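Local coordinates for putative gamma-hydroxymuconic semialdehyde dehydrogenase (Pseudomonas, PDB 4GO3), which probably oxidises gamma-hydroxymuconic semialdehyde to the corresponding acid, as an aldehyde dehydrogenase that uses NAD(+) as electron acceptor, at residues A[2-7]-A[11-16]; A[48-53]-A[215-220]; A[300-305]-A[345-350]; A[397-402]-A[425-430]. The protein carries 2 engineered substitutions. All coordinates share one frame; numbering follows the deposited sequence.

Contact 1: A[2-7]-A[11-16]; sequences QNQLYI and FVDAVA
Leu5 and Val12 face each other as the hydrogen-bonded pair of a small antiparallel beta hairpin at the N terminus. Leu5 N gives to Val12 O at 2.7 Å, and Val12 N returns to Leu5 O at 2.8 Å. Tyr6 and Phe11 follow as the non-hydrogen-bonded pair.

The aromatic contact is on the face of Tyr6 and Phe11. It is T-shaped: an edge of Tyr6 points into the face of Phe11, with the ring planes at 70° and the centroids 4.5 Å apart. Tyr6 CD1 sits over the centre of the Phe11 ring. CG of Tyr6 stands opposite its backbone N (chi1 -157°), and this brings CD1 and CE1 to Phe11. The Tyr6 hydroxyl has its own partner, Thr189 on helix 179-191. The side chain of Gln2 covers the other face of Phe11, with Gln2 CB and CG against the ring.

The apolar contact is on the face of Leu5 and Val12. Leu5 CB lies 4.2 Å from Val12 CG2. Leu5 CD1 extends to Ala14 CA at 3.6 Å. Leu5 also rests on Asp41 of helix 39-57, which places the hairpin against that helix.

The polar contact joins Gln4 and Asp13. Asp13 is poorly ordered. Gln4 NE2 meets Asp13 OD2 at 3.1 Å, coming from 48° above the carboxylate plane, and makes a weak second bond to Asp13 OD1.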
loop_
_atom_site.group_PDB
_atom_site.type_symbol
_atom_site.label_atom_id
_atom_site.label_comp_id
_atom_site.label_asym_id
_atom_site.label_seq_id
_atom_site.Cartn_x
_atom_site.Cartn_y
_atom_site.Cartn_z
ATOM N N GLN A 2 1.444 34.271 8.096
ATOM C CA GLN A 2 0.175 33.606 8.234
ATOM C C GLN A 2 0.278 32.583 9.322
ATOM O O GLN A 2 1.216 31.826 9.363
ATOM C CB GLN A 2 -0.187 32.955 6.916
ATOM C CG GLN A 2 -0.129 33.900 5.748
ATOM C CD GLN A 2 -1.215 34.924 5.803
ATOM O OE1 GLN A 2 -1.410 35.681 4.864
ATOM N NE2 GLN A 2 -1.933 34.960 6.907
ATOM N N ASN A 3 -0.701 32.568 10.212
ATOM C CA ASN A 3 -0.609 31.824 11.459
ATOM C C ASN A 3 -1.909 31.165 11.818
ATOM O O ASN A 3 -2.140 30.779 12.951
ATOM C CB ASN A 3 -0.142 32.735 12.604
ATOM C CG ASN A 3 -1.174 33.764 13.019
ATOM O OD1 ASN A 3 -1.754 34.454 12.205
ATOM N ND2 ASN A 3 -1.372 33.887 14.304
ATOM N N GLN A 4 -2.757 31.045 10.817
ATOM C CA GLN A 4 -4.065 30.497 10.990
ATOM C C GLN A 4 -4.179 29.230 10.169
ATOM O O GLN A 4 -3.269 28.864 9.464
ATOM C CB GLN A 4 -5.089 31.533 10.555
ATOM C CG GLN A 4 -5.280 32.639 11.561
ATOM C CD GLN A 4 -5.896 33.886 10.988
ATOM O OE1 GLN A 4 -5.419 34.428 10.010
ATOM N NE2 GLN A 4 -6.944 34.362 11.616
ATOM N N LEU A 5 -5.297 28.542 10.262
ATOM C CA LEU A 5 -5.443 27.357 9.470
ATOM C C LEU A 5 -5.838 27.816 8.112
ATOM O O LEU A 5 -6.373 28.887 7.968
ATOM C CB LEU A 5 -6.537 26.487 10.044
ATOM C CG LEU A 5 -6.512 26.291 11.541
ATOM C CD1 LEU A 5 -7.834 25.757 11.934
ATOM C CD2 LEU A 5 -5.401 25.339 11.901
ATOM N N TYR A 6 -5.564 27.011 7.101
ATOM C CA TYR A 6 -6.017 27.348 5.773
ATOM C C TYR A 6 -7.048 26.339 5.376
ATOM O O TYR A 6 -6.740 25.194 5.152
ATOM C CB TYR A 6 -4.882 27.370 4.765
ATOM C CG TYR A 6 -5.182 28.222 3.556
ATOM C CD1 TYR A 6 -5.137 29.596 3.626
ATOM C CD2 TYR A 6 -5.524 27.657 2.359
ATOM C CE1 TYR A 6 -5.414 30.373 2.545
ATOM C CE2 TYR A 6 -5.803 28.432 1.280
ATOM C CZ TYR A 6 -5.746 29.791 1.379
ATOM O OH TYR A 6 -6.019 30.570 0.299
ATOM N N ILE A 7 -8.289 26.785 5.310
ATOM C CA ILE A 7 -9.387 25.920 4.967
ATOM C C ILE A 7 -10.359 26.594 4.020
ATOM O O ILE A 7 -10.934 27.616 4.318
ATOM C CB ILE A 7 -10.109 25.418 6.217
ATOM C CG1 ILE A 7 -9.218 24.434 6.965
ATOM C CG2 ILE A 7 -11.386 24.738 5.840
ATOM C CD1 ILE A 7 -9.458 24.372 8.420
ATOM N N PHE A 11 -7.889 31.703 5.617
ATOM C CA PHE A 11 -7.082 31.572 6.809
ATOM C C PHE A 11 -8.030 31.805 7.938
ATOM O O PHE A 11 -8.747 32.766 7.932
ATOM C CB PHE A 11 -5.998 32.629 6.833
ATOM C CG PHE A 11 -4.790 32.270 6.042
ATOM C CD1 PHE A 11 -3.838 31.426 6.551
ATOM C CD2 PHE A 11 -4.601 32.786 4.786
ATOM C CE1 PHE A 11 -2.748 31.110 5.822
ATOM C CE2 PHE A 11 -3.503 32.468 4.062
ATOM C CZ PHE A 11 -2.585 31.635 4.571
ATOM N N VAL A 12 -8.062 30.908 8.900
ATOM C CA VAL A 12 -9.052 30.983 9.942
ATOM C C VAL A 12 -8.495 30.327 11.157
ATOM O O VAL A 12 -7.658 29.457 11.062
ATOM C CB VAL A 12 -10.325 30.230 9.568
ATOM C CG1 VAL A 12 -10.942 30.821 8.336
ATOM C CG2 VAL A 12 -10.039 28.770 9.387
ATOM N N ASP A 13 -8.979 30.756 12.305
ATOM C CA ASP A 13 -8.539 30.224 13.564
ATOM C C ASP A 13 -9.269 28.927 13.798
ATOM O O ASP A 13 -10.250 28.657 13.146
ATOM C CB ASP A 13 -8.808 31.248 14.666
ATOM C CG ASP A 13 -8.169 32.622 14.369
ATOM O OD1 ASP A 13 -6.972 32.825 14.668
ATOM O OD2 ASP A 13 -8.858 33.513 13.835
ATOM N N ALA A 14 -8.740 28.148 14.719
ATOM C CA ALA A 14 -9.288 26.865 15.036
ATOM C C ALA A 14 -10.683 27.048 15.558
ATOM O O ALA A 14 -10.994 28.034 16.190
ATOM C CB ALA A 14 -8.448 26.209 16.051
ATOM N N VAL A 15 -11.549 26.097 15.302
ATOM C CA VAL A 15 -12.889 26.261 15.793
ATOM C C VAL A 15 -12.824 26.610 17.257
ATOM O O VAL A 15 -13.316 27.640 17.675
ATOM C CB VAL A 15 -13.736 25.016 15.554
ATOM C CG1 VAL A 15 -13.168 23.859 16.280
ATOM C CG2 VAL A 15 -15.145 25.245 15.988
ATOM N N ALA A 16 -12.187 25.756 18.036
ATOM C CA ALA A 16 -12.158 25.951 19.485
ATOM C C ALA A 16 -11.230 27.079 19.843
ATOM O O ALA A 16 -11.062 27.415 21.015
ATOM C CB ALA A 16 -11.756 24.685 20.224
#

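Contact 2: A[48-53]-A[215-220]; sequences AAKRAF and HLDVGK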
loop_
_atom_site.group_PDB
_atom_site.type_symbol
_atom_site.label_atom_id
_atom_site.label_comp_id
_atom_site.label_asym_id
_atom_site.label_seq_id
_atom_site.Cartn_x
_atom_site.Cartn_y
_atom_site.Cartn_z
ATOM N N ALA A 48 -13.908 20.449 2.988
ATOM C CA ALA A 48 -13.509 21.402 1.973
ATOM C C ALA A 48 -12.810 20.726 0.821
ATOM O O ALA A 48 -12.955 21.123 -0.317
ATOM C CB ALA A 48 -12.600 22.419 2.583
ATOM N N ALA A 49 -12.037 19.702 1.143
ATOM C CA ALA A 49 -11.281 18.949 0.170
ATOM C C ALA A 49 -12.201 18.032 -0.597
ATOM O O ALA A 49 -12.056 17.870 -1.786
ATOM C CB ALA A 49 -10.190 18.164 0.849
ATOM N N LYS A 50 -13.157 17.451 0.098
ATOM C CA LYS A 50 -14.180 16.633 -0.506
ATOM C C LYS A 50 -15.023 17.440 -1.473
ATOM O O LYS A 50 -15.392 16.983 -2.538
ATOM C CB LYS A 50 -15.073 16.112 0.597
ATOM C CG LYS A 50 -15.859 14.896 0.230
ATOM C CD LYS A 50 -16.709 14.452 1.370
ATOM C CE LYS A 50 -18.041 13.981 0.900
ATOM N NZ LYS A 50 -18.422 12.745 1.601
ATOM N N ARG A 51 -15.349 18.658 -1.089
ATOM C CA ARG A 51 -16.132 19.531 -1.929
ATOM C C ARG A 51 -15.334 19.897 -3.134
ATOM O O ARG A 51 -15.868 20.046 -4.220
ATOM C CB ARG A 51 -16.459 20.809 -1.181
ATOM C CG ARG A 51 -17.817 20.823 -0.573
ATOM C CD ARG A 51 -17.744 21.328 0.828
ATOM N NE ARG A 51 -17.184 22.663 0.854
ATOM C CZ ARG A 51 -16.915 23.331 1.960
ATOM N NH1 ARG A 51 -17.157 22.793 3.137
ATOM N NH2 ARG A 51 -16.414 24.546 1.880
ATOM N N ALA A 52 -14.039 20.059 -2.926
ATOM C CA ALA A 52 -13.157 20.555 -3.953
ATOM C C ALA A 52 -12.789 19.489 -4.947
ATOM O O ALA A 52 -12.459 19.791 -6.079
ATOM C CB ALA A 52 -11.931 21.122 -3.334
ATOM N N PHE A 53 -12.857 18.241 -4.512
ATOM C CA PHE A 53 -12.330 17.121 -5.269
ATOM C C PHE A 53 -12.841 16.918 -6.672
ATOM O O PHE A 53 -12.071 16.791 -7.596
ATOM C CB PHE A 53 -12.523 15.815 -4.525
ATOM C CG PHE A 53 -12.057 14.628 -5.295
ATOM C CD1 PHE A 53 -10.726 14.422 -5.518
ATOM C CD2 PHE A 53 -12.945 13.738 -5.822
ATOM C CE1 PHE A 53 -10.309 13.356 -6.215
ATOM C CE2 PHE A 53 -12.512 12.680 -6.518
ATOM C CZ PHE A 53 -11.201 12.490 -6.714
ATOM N N HIS A 215 -10.284 9.796 9.863
ATOM C CA HIS A 215 -11.387 10.289 9.071
ATOM C C HIS A 215 -11.924 9.317 8.044
ATOM O O HIS A 215 -11.178 8.815 7.222
ATOM C CB HIS A 215 -11.002 11.569 8.371
ATOM C CG HIS A 215 -12.121 12.546 8.268
ATOM N ND1 HIS A 215 -12.115 13.746 8.933
ATOM C CD2 HIS A 215 -13.294 12.486 7.607
ATOM C CE1 HIS A 215 -13.232 14.390 8.677
ATOM N NE2 HIS A 215 -13.964 13.648 7.873
ATOM N N LEU A 216 -13.242 9.182 8.025
ATOM C CA LEU A 216 -13.949 8.348 7.083
ATOM C C LEU A 216 -13.844 8.802 5.643
ATOM O O LEU A 216 -13.963 7.999 4.750
ATOM C CB LEU A 216 -15.429 8.297 7.453
ATOM C CG LEU A 216 -15.943 7.724 8.776
ATOM C CD1 LEU A 216 -17.356 7.208 8.597
ATOM C CD2 LEU A 216 -15.039 6.655 9.327
ATOM N N ASP A 217 -13.654 10.083 5.398
ATOM C CA ASP A 217 -13.665 10.573 4.029
ATOM C C ASP A 217 -12.290 10.732 3.457
ATOM O O ASP A 217 -12.134 11.134 2.321
ATOM C CB ASP A 217 -14.369 11.908 3.928
ATOM C CG ASP A 217 -15.842 11.789 4.072
ATOM O OD1 ASP A 217 -16.460 11.023 3.327
ATOM O OD2 ASP A 217 -16.387 12.465 4.944
ATOM N N VAL A 218 -11.291 10.415 4.257
ATOM C CA VAL A 218 -9.938 10.391 3.781
ATOM C C VAL A 218 -9.642 9.010 3.238
ATOM O O VAL A 218 -9.857 8.016 3.895
ATOM C CB VAL A 218 -8.961 10.767 4.868
ATOM C CG1 VAL A 218 -7.584 10.346 4.493
ATOM C CG2 VAL A 218 -9.007 12.241 5.089
ATOM N N GLY A 219 -9.174 8.979 2.003
ATOM C CA GLY A 219 -8.882 7.752 1.294
ATOM C C GLY A 219 -7.471 7.232 1.423
ATOM O O GLY A 219 -7.196 6.088 1.075
ATOM N N LYS A 220 -6.581 8.079 1.895
ATOM C CA LYS A 220 -5.213 7.692 2.110
ATOM C C LYS A 220 -4.646 8.616 3.153
ATOM O O LYS A 220 -4.979 9.775 3.188
ATOM C CB LYS A 220 -4.433 7.809 0.814
ATOM C CG LYS A 220 -2.950 7.597 0.938
ATOM C CD LYS A 220 -2.332 7.444 -0.412
ATOM C CE LYS A 220 -0.948 6.933 -0.296
ATOM N NZ LYS A 220 -0.453 7.444 0.952
#
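Lys50 and Asp217 make the whole contact between these two segments. Lys50 NZ gives a hydrogen bond to Asp217 OD1 at 3.1 Å, and the pair is a salt bridge. The ammonium group does not approach in the plane of the carboxylate. It meets OD1 from above that plane, 58° out of it. Asp217 OD2 is turned further away, 3.9 Å from Lys50 NZ. The grip is therefore through one oxygen. The aliphatic part of the lysine also passes the acid, with Lys50 CD 3.9 Å from Asp217 CG.

The lysine reaches across in two steps. Its chain leaves the helix extended as far as CD. It then bends at chi3 (141°) and chi4 (137°), and this brings NZ over the carboxylate. Lys50 is exposed, so the bridge lies at the surface and water probably weakens it.

Asp217 is positioned by a type I beta turn from His215 to Val218. The closing bond of the turn, Val218 N to His215 O, is weak. Two further side chains bond to the backbone of the turn: Lys242 to His215 O and Asn240 to Val218 O. His215 packs on Val42, Asp43 and Val46, so the turn leans on the same helix that carries Lys50.

That helix, 39-57, lies beside the sheet of the probable NAD-binding domain. Ala49 touches Val141 of strand 130-145 and Val170 of strand 168-172. The turn follows helix 205-214 and leads into strand 220-224, which pairs in parallel with strand 130-145.

Contact 3: A[300-305]-A[345-350]; sequences RFIALA and KVLAGG
Ile302 projects from helix 294-307 onto Leu347 and Ala348, at a classic beta bulge in strand 345-348, outermost within this chain in a seven-stranded mixed sheet. In the bulge both Leu347 and Ala348 face Val368 on the neighbouring strand 367-370. The sheet probably belongs to the catalytic domain of the aldehyde dehydrogenase fold.

The side chain of Ile302 divides at CB between the two bulge residues. CB points toward the strand but makes no close contact itself. The CG2 branch is placed opposite the backbone N and heads for the peptide between Leu347 and Ala348. Ile302 CG2 lies beside Leu347 O, and Ile302 CG2 is 3.9 Å from Ala348 CB. The other branch takes a different course. CG1 is opposite the carbonyl carbon (chi1 -59°), and Ile302 CG1 passes Leu347 CB at 4.0 Å. With chi2 at 173° the branch runs on extended, and CD1 ends against the leucine side chain. There Ile302 CD1 is 3.5 Å from Leu347 CD1. Leu347 CB is close by as well. The two side chains meet at a slant.

No hydrogen bond joins the segments, and the contact is apolar packing. Leu347 O, although next to Ile302 CG2, has a polar partner in Lys306 NZ from the same helix. Leu347 also touches Leu298, one turn before Ile302. Phe301 and Ala305 pack on Val368, so the helix covers strand 367-370 as well as strand 345-348.

One turn after Ile302, the methyl group of Ala305 closes the contact: Ala305 CB lies 4.2 Å from Ala348 CB.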
loop_
_atom_site.group_PDB
_atom_site.type_symbol
_atom_site.label_atom_id
_atom_site.label_comp_id
_atom_site.label_asym_id
_atom_site.label_seq_id
_atom_site.Cartn_x
_atom_site.Cartn_y
_atom_site.Cartn_z
ATOM N N ARG A 300 40.413 13.686 9.708
ATOM C CA ARG A 300 39.928 14.794 8.937
ATOM C C ARG A 300 38.489 15.044 9.262
ATOM O O ARG A 300 38.015 16.159 9.160
ATOM C CB ARG A 300 40.081 14.501 7.457
ATOM C CG ARG A 300 41.089 13.451 7.175
ATOM C CD ARG A 300 41.117 13.114 5.720
ATOM N NE ARG A 300 41.391 14.292 4.923
ATOM C CZ ARG A 300 41.962 14.276 3.729
ATOM N NH1 ARG A 300 42.330 13.130 3.180
ATOM N NH2 ARG A 300 42.162 15.410 3.088
ATOM N N PHE A 301 37.785 13.991 9.644
ATOM C CA PHE A 301 36.363 14.119 9.939
ATOM C C PHE A 301 36.149 14.818 11.269
ATOM O O PHE A 301 35.340 15.742 11.375
ATOM C CB PHE A 301 35.663 12.756 9.916
ATOM C CG PHE A 301 34.171 12.829 10.134
ATOM C CD1 PHE A 301 33.604 12.418 11.335
ATOM C CD2 PHE A 301 33.338 13.312 9.144
ATOM C CE1 PHE A 301 32.238 12.488 11.533
ATOM C CE2 PHE A 301 31.978 13.387 9.335
ATOM C CZ PHE A 301 31.425 12.977 10.526
ATOM N N ILE A 302 36.878 14.417 12.296
ATOM C CA ILE A 302 36.749 15.073 13.586
ATOM C C ILE A 302 37.231 16.522 13.570
ATOM O O ILE A 302 36.729 17.348 14.294
ATOM C CB ILE A 302 37.460 14.302 14.686
ATOM C CG1 ILE A 302 36.895 12.903 14.793
ATOM C CG2 ILE A 302 37.282 14.995 16.005
ATOM C CD1 ILE A 302 37.668 12.050 15.727
ATOM N N ALA A 303 38.199 16.833 12.735
ATOM C CA ALA A 303 38.614 18.201 12.576
ATOM C C ALA A 303 37.535 18.968 11.846
ATOM O O ALA A 303 37.274 20.127 12.144
ATOM C CB ALA A 303 39.879 18.263 11.813
ATOM N N LEU A 304 36.835 18.293 10.960
ATOM C CA LEU A 304 35.724 18.931 10.305
ATOM C C LEU A 304 34.612 19.192 11.302
ATOM O O LEU A 304 34.200 20.319 11.511
ATOM C CB LEU A 304 35.236 18.073 9.152
ATOM C CG LEU A 304 34.325 18.761 8.156
ATOM C CD1 LEU A 304 34.966 19.981 7.601
ATOM C CD2 LEU A 304 34.038 17.796 7.078
ATOM N N ALA A 305 34.149 18.137 11.935
ATOM C CA ALA A 305 33.047 18.234 12.855
ATOM C C ALA A 305 33.233 19.409 13.782
ATOM O O ALA A 305 32.302 20.151 14.066
ATOM C CB ALA A 305 32.927 16.968 13.630
ATOM N N LYS A 345 32.736 6.610 23.209
ATOM C CA LYS A 345 33.798 7.565 23.373
ATOM C C LYS A 345 33.542 8.693 22.422
ATOM O O LYS A 345 33.716 8.558 21.227
ATOM C CB LYS A 345 35.153 6.947 23.053
ATOM C CG LYS A 345 35.562 5.806 23.946
ATOM C CD LYS A 345 35.504 6.175 25.407
ATOM C CE LYS A 345 35.266 4.954 26.257
ATOM N NZ LYS A 345 35.973 3.778 25.727
ATOM N N VAL A 346 33.129 9.817 22.965
ATOM C CA VAL A 346 32.935 11.005 22.170
ATOM C C VAL A 346 34.194 11.625 21.602
ATOM O O VAL A 346 35.031 12.079 22.308
ATOM C CB VAL A 346 32.306 12.049 23.015
ATOM C CG1 VAL A 346 32.263 13.328 22.306
ATOM C CG2 VAL A 346 30.984 11.624 23.392
ATOM N N LEU A 347 34.280 11.696 20.300
ATOM C CA LEU A 347 35.457 12.216 19.610
ATOM C C LEU A 347 35.276 13.676 19.207
ATOM O O LEU A 347 36.239 14.343 18.837
ATOM C CB LEU A 347 35.756 11.375 18.365
ATOM C CG LEU A 347 35.706 9.848 18.485
ATOM C CD1 LEU A 347 36.191 9.191 17.195
ATOM C CD2 LEU A 347 36.523 9.352 19.667
ATOM N N ALA A 348 34.053 14.151 19.270
ATOM C CA ALA A 348 33.753 15.542 19.050
ATOM C C ALA A 348 32.342 15.719 19.532
ATOM O O ALA A 348 31.547 14.830 19.402
ATOM C CB ALA A 348 33.858 15.892 17.583
ATOM N N GLY A 349 32.034 16.865 20.098
ATOM C CA GLY A 349 30.699 17.115 20.579
ATOM C C GLY A 349 30.410 16.490 21.922
ATOM O O GLY A 349 31.277 16.367 22.766
ATOM N N GLY A 350 29.164 16.081 22.114
ATOM C CA GLY A 350 28.778 15.403 23.334
ATOM C C GLY A 350 27.878 16.240 24.210
ATOM O O GLY A 350 27.473 15.809 25.282
#

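Contact 4: A[397-402]-A[425-430]; sequences EALAIA and ANAIHA. Engineered in segment 425-430: Asn426 (natural residue Ser).
Leu399 carries this contact, with its two methyl groups turned to different parts of segment 425-430. CD1 points at the methyl group of Ala427, and Leu399 CD1 to Ala427 CB measures 3.6 Å. CD2 points at the backbone just beyond it. There Leu399 CD2 is 3.7 Å from Ala427 O and 4.1 Å from Ile428 CG1. The branched end of the leucine thus lies across the peptide that links Ala427 to Ile428.

Ile428 directs its longer branch back to the first helix. Its CG1 is opposite the carbonyl carbon (chi1 -50°), and with chi2 at -159° the branch extends to CD1. That methyl group reaches Ala402, one turn after Leu399, with Ile428 CD1 4.3 Å from Ala402 CB. Leu399 and Ala402 thus turn the same side of their helix toward Ala427 and Ile428.

Both helices are connections between parallel strands of the seven-stranded sheet. Helix 395-403 lies between strands 386-392 and 411-414. Helix 418-427 completes a beta-alpha-beta unit between the adjacent strands 411-414 and 432-435. Ala402 packs on Ala253 and Ile255 of strand 253-256, and Ile428 packs on Ser411.

No hydrogen bond links the segments directly. Asn403, the last residue of the first helix, joins them instead: its ND2 bonds to Ala427 O and its OD1 to His429 N. Asn426 is an engineered residue, serine in the natural protein. Its backbone O accepts a hydrogen bond from Lys137 of the second subunit.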
loop_
_atom_site.group_PDB
_atom_site.type_symbol
_atom_site.label_atom_id
_atom_site.label_comp_id
_atom_site.label_asym_id
_atom_site.label_seq_id
_atom_site.Cartn_x
_atom_site.Cartn_y
_atom_site.Cartn_z
ATOM N N GLU A 397 31.465 -8.145 7.089
ATOM C CA GLU A 397 31.317 -7.458 8.348
ATOM C C GLU A 397 30.444 -6.237 8.131
ATOM O O GLU A 397 29.337 -6.170 8.641
ATOM C CB GLU A 397 32.674 -7.060 8.898
ATOM C CG GLU A 397 33.062 -7.763 10.191
ATOM C CD GLU A 397 34.083 -6.979 11.015
ATOM O OE1 GLU A 397 33.684 -6.246 11.950
ATOM O OE2 GLU A 397 35.290 -7.109 10.735
ATOM N N ALA A 398 30.951 -5.294 7.342
ATOM C CA ALA A 398 30.251 -4.062 6.939
ATOM C C ALA A 398 28.787 -4.210 6.560
ATOM O O ALA A 398 27.966 -3.409 6.955
ATOM C CB ALA A 398 30.997 -3.399 5.804
ATOM N N LEU A 399 28.476 -5.217 5.759
ATOM C CA LEU A 399 27.102 -5.540 5.395
ATOM C C LEU A 399 26.316 -5.880 6.647
ATOM O O LEU A 399 25.244 -5.318 6.890
ATOM C CB LEU A 399 27.062 -6.721 4.450
ATOM C CG LEU A 399 26.045 -6.669 3.314
ATOM C CD1 LEU A 399 25.544 -8.069 3.022
ATOM C CD2 LEU A 399 24.896 -5.760 3.656
ATOM N N ALA A 400 26.862 -6.793 7.447
ATOM C CA ALA A 400 26.200 -7.236 8.663
ATOM C C ALA A 400 25.800 -6.045 9.514
ATOM O O ALA A 400 24.658 -5.943 9.965
ATOM C CB ALA A 400 27.093 -8.160 9.437
ATOM N N ILE A 401 26.745 -5.136 9.719
ATOM C CA ILE A 401 26.490 -3.957 10.545
ATOM C C ILE A 401 25.414 -3.087 9.914
ATOM O O ILE A 401 24.425 -2.745 10.557
ATOM C CB ILE A 401 27.753 -3.121 10.735
ATOM C CG1 ILE A 401 28.809 -3.924 11.481
ATOM C CG2 ILE A 401 27.443 -1.881 11.510
ATOM C CD1 ILE A 401 30.204 -3.332 11.351
ATOM N N ALA A 402 25.617 -2.745 8.645
ATOM C CA ALA A 402 24.669 -1.938 7.899
ATOM C C ALA A 402 23.248 -2.466 8.075
ATOM O O ALA A 402 22.300 -1.696 8.179
ATOM C CB ALA A 402 25.044 -1.931 6.436
ATOM N N ALA A 425 25.250 -2.476 -2.360
ATOM C CA ALA A 425 23.991 -1.795 -2.620
ATOM C C ALA A 425 22.815 -2.776 -2.787
ATOM O O ALA A 425 21.728 -2.518 -2.297
ATOM C CB ALA A 425 24.124 -0.925 -3.826
ATOM N N ASN A 426 23.081 -3.902 -3.420
ATOM C CA ASN A 426 22.106 -4.917 -3.713
ATOM C C ASN A 426 21.790 -5.742 -2.482
ATOM O O ASN A 426 20.746 -6.355 -2.395
ATOM C CB ASN A 426 22.658 -5.763 -4.863
ATOM C CG ASN A 426 21.978 -7.083 -5.020
ATOM O OD1 ASN A 426 20.864 -7.163 -5.499
ATOM N ND2 ASN A 426 22.670 -8.142 -4.662
ATOM N N ALA A 427 22.684 -5.721 -1.512
ATOM C CA ALA A 427 22.563 -6.540 -0.318
ATOM C C ALA A 427 22.094 -5.772 0.908
ATOM O O ALA A 427 21.682 -6.390 1.893
ATOM C CB ALA A 427 23.878 -7.248 -0.030
ATOM N N ILE A 428 22.127 -4.449 0.861
ATOM C CA ILE A 428 21.663 -3.658 1.987
ATOM C C ILE A 428 20.160 -3.510 1.944
ATOM O O ILE A 428 19.627 -3.019 0.978
ATOM C CB ILE A 428 22.247 -2.247 1.986
ATOM C CG1 ILE A 428 23.749 -2.271 1.806
ATOM C CG2 ILE A 428 21.973 -1.588 3.288
ATOM C CD1 ILE A 428 24.431 -1.027 2.280
ATOM N N HIS A 429 19.496 -3.910 3.006
ATOM C CA HIS A 429 18.072 -3.765 3.064
ATOM C C HIS A 429 17.741 -2.351 3.430
ATOM O O HIS A 429 17.566 -2.027 4.580
ATOM C CB HIS A 429 17.488 -4.778 4.033
ATOM C CG HIS A 429 17.970 -6.169 3.777
ATOM N ND1 HIS A 429 18.366 -7.023 4.780
ATOM C CD2 HIS A 429 18.155 -6.843 2.618
ATOM C CE1 HIS A 429 18.760 -8.169 4.253
ATOM N NE2 HIS A 429 18.638 -8.085 2.943
ATOM N N ALA A 430 17.678 -1.521 2.401
ATOM C CA ALA A 430 17.282 -0.121 2.499
ATOM C C ALA A 430 16.560 0.243 1.216
ATOM O O ALA A 430 16.787 -0.380 0.189
ATOM C CB ALA A 430 18.492 0.758 2.684
#

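How the contacts relate
From the N terminus the four contacts follow in series; none nests in or crosses another. Contact 1 closes a short hairpin with three residues between its segments. Contact 2 closes a much longer loop and ties helix 39-57 to the turn before strand 220-224. These two touch, Ile7 CG2 lying 4.2 Å from Ala48 CB, and both lie on the side of the probable NAD-binding domain. Contacts 3 and 4 belong to the seven-stranded sheet. Contact 3 closes a loop of 39 residues and packs a helix on strand 345-348, outermost within this chain. Contact 4 closes one of 22 residues and joins two connecting helices near strand 432-435. Their centres are about 25 Å apart.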